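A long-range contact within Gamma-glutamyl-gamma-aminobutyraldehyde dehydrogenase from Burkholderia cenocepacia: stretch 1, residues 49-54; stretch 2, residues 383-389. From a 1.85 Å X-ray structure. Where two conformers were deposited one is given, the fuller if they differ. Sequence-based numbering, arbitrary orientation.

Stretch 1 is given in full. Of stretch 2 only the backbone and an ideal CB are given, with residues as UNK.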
# COMPACT_ATOMS: atom_id res chain seq x y z
N SER A 49 37.31 8.26 -28.25
CA SER A 49 37.35 7.07 -27.43
C SER A 49 38.47 7.14 -26.41
O SER A 49 39.62 7.43 -26.77
CB SER A 49 37.60 5.85 -28.32
OG SER A 49 37.48 4.67 -27.58
N PRO A 50 38.17 6.82 -25.16
CA PRO A 50 39.18 6.73 -24.12
C PRO A 50 40.17 5.59 -24.27
O PRO A 50 41.21 5.59 -23.61
CB PRO A 50 38.37 6.50 -22.83
CG PRO A 50 36.93 6.69 -23.17
CD PRO A 50 36.79 6.71 -24.65
N ILE A 51 39.86 4.63 -25.12
CA ILE A 51 40.66 3.45 -25.25
C ILE A 51 42.01 3.85 -25.80
O ILE A 51 43.05 3.41 -25.30
CB ILE A 51 39.99 2.43 -26.20
CG1 ILE A 51 38.66 1.94 -25.58
CG2 ILE A 51 40.94 1.25 -26.47
CD1 ILE A 51 37.76 1.20 -26.58
N ASP A 52 41.96 4.69 -26.82
CA ASP A 52 43.17 5.02 -27.58
C ASP A 52 43.15 6.41 -28.19
O ASP A 52 44.04 6.75 -28.97
CB ASP A 52 43.40 3.94 -28.65
CG ASP A 52 42.28 3.87 -29.68
OD1 ASP A 52 41.29 4.65 -29.59
OD2 ASP A 52 42.41 3.01 -30.59
N GLY A 53 42.16 7.23 -27.84
CA GLY A 53 42.03 8.57 -28.45
C GLY A 53 41.45 8.66 -29.87
O GLY A 53 41.37 9.75 -30.42
N ARG A 54 41.02 7.53 -30.44
CA ARG A 54 40.45 7.54 -31.80
C ARG A 54 39.18 8.39 -31.82
O ARG A 54 38.39 8.36 -30.87
CB ARG A 54 40.19 6.10 -32.31
CG ARG A 54 39.05 5.31 -31.63
CD ARG A 54 38.94 3.85 -32.08
NE ARG A 54 39.51 2.90 -31.13
CZ ARG A 54 39.21 1.60 -31.06
NH1 ARG A 54 38.29 1.05 -31.85
NH2 ARG A 54 39.80 0.84 -30.15
N UNK A 383 51.35 5.01 -23.89
CA UNK A 383 51.68 4.85 -25.31
C UNK A 383 50.51 4.45 -26.22
O UNK A 383 50.57 4.67 -27.43
CB UNK A 383 52.78 3.80 -25.44
N UNK A 384 49.43 3.91 -25.63
CA UNK A 384 48.26 3.52 -26.41
C UNK A 384 47.47 4.71 -26.92
O UNK A 384 46.62 4.57 -27.80
CB UNK A 384 47.35 2.63 -25.57
N UNK A 385 47.71 5.88 -26.35
CA UNK A 385 46.90 7.06 -26.60
C UNK A 385 45.64 7.14 -25.71
O UNK A 385 44.91 8.13 -25.75
CB UNK A 385 46.49 7.08 -28.07
N UNK A 386 45.39 6.10 -24.92
CA UNK A 386 44.26 6.10 -23.98
C UNK A 386 44.67 6.38 -22.54
O UNK A 386 45.85 6.62 -22.25
CB UNK A 386 43.54 4.75 -24.04
N UNK A 387 43.69 6.34 -21.64
CA UNK A 387 43.85 6.87 -20.28
C UNK A 387 43.64 5.77 -19.26
O UNK A 387 42.55 5.28 -19.12
CB UNK A 387 42.87 8.02 -20.02
N UNK A 388 44.71 5.38 -18.57
CA UNK A 388 44.74 4.17 -17.73
C UNK A 388 45.56 4.42 -16.46
O UNK A 388 46.60 5.07 -16.51
CB UNK A 388 45.32 2.99 -18.51
N UNK A 389 45.07 3.91 -15.34
CA UNK A 389 45.71 4.10 -14.02
C UNK A 389 45.47 2.82 -13.25
O UNK A 389 44.39 2.21 -13.33
CB UNK A 389 45.16 5.31 -13.27

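Stretch 1 meets its partner mainly with backbone: a compact turn held by Gly 53 N to Ser 49 O (2.8 Å) and Ser 49 N to Arg 54 O (2.8 Å), which leaves the carbonyls of Pro 50 and Ile 51 directed at the other chain segment.

Position 383 lies out of reach, with nothing of stretch 1 within 5.5 Å of its CB, so this contact barely constrains it. It is Glu 383.

At 384 the CB points sideways, 4.4 Å from Ile 51 O and 5.2 Å from Asp 52 CB. A small or medium side chain fits, and a short polar one could also serve its own backbone. The residue is Thr 384, chi1 in p; its OG1 accepts a hydrogen bond from the backbone N of position 386 at 3.1 Å, bracing the turn that follows.

Position 385 has phi/psi of 84/-5, where a CB would jam against the preceding carbonyl. The CB would also point toward stretch 1 and stand 2.6 Å from Asp 52 O, a clash. Both arguments demand glycine, and Gly 385 is found.

At 386 phi/psi (-102/-177) would tolerate other residues, but the contact does not: the ideal CB falls 1.9 Å from Ile 51 O and 2.5 Å from Pro 50 O. Glycine is again the answer. Without a side chain, Gly 386 lets the segments close to 3.9 Å between its CA and Asp 52 CA, and its CA makes a CA-H...O contact with Ile 51 O at 3.2 Å.

Position 387 offers its backbone N to Pro 50 O, a bond any residue but proline could make. Its CB points sideways, 4.6 Å from that oxygen, leaving room for a medium or large apolar group to reach the proline. Phe 387 takes the place: N to Pro 50 O is 3.3 Å, and with chi1 in m the ring comes nearer, CD2 lying 4.5 Å from Pro 50 CB in a loose apolar contact.

From 388 the CB is sideways and remote, so a short side chain would miss stretch 1; a long one ending in a donor could reach Ile 51 O. Tyr 388, chi1 in m, does so: OH donates to Ile 51 O at 2.7 Å, with that oxygen at the ring's edge, and lies 3.6 Å from Ile 51 CG2.

Position 389 is out of reach and free as far as this contact goes; it is Val 389.

Stretch 2 (383-389) ETGGFYV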
# COMPACT_ATOMS: atom_id res chain seq x y z
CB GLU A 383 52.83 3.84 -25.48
CG GLU A 383 52.48 2.36 -25.26
CD GLU A 383 52.25 1.97 -23.80
OE1 GLU A 383 52.66 2.72 -22.89
OE2 GLU A 383 51.64 0.89 -23.58
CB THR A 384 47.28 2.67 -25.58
OG1 THR A 384 46.82 3.43 -24.47
CG2 THR A 384 47.95 1.37 -25.14
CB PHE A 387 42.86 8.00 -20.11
CG PHE A 387 42.95 9.01 -21.22
CD1 PHE A 387 44.04 9.84 -21.29
CD2 PHE A 387 42.00 9.06 -22.22
CE1 PHE A 387 44.17 10.75 -22.32
CE2 PHE A 387 42.11 9.96 -23.24
CZ PHE A 387 43.19 10.79 -23.31
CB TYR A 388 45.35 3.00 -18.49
CG TYR A 388 44.62 2.61 -19.76
CD1 TYR A 388 43.54 1.73 -19.74
CD2 TYR A 388 45.01 3.12 -20.96
CE1 TYR A 388 42.88 1.38 -20.90
CE2 TYR A 388 44.37 2.75 -22.15
CZ TYR A 388 43.30 1.92 -22.11
OH TYR A 388 42.68 1.56 -23.31
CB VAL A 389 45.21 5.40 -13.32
CG1 VAL A 389 43.72 5.39 -13.08
CG2 VAL A 389 45.97 5.68 -12.03
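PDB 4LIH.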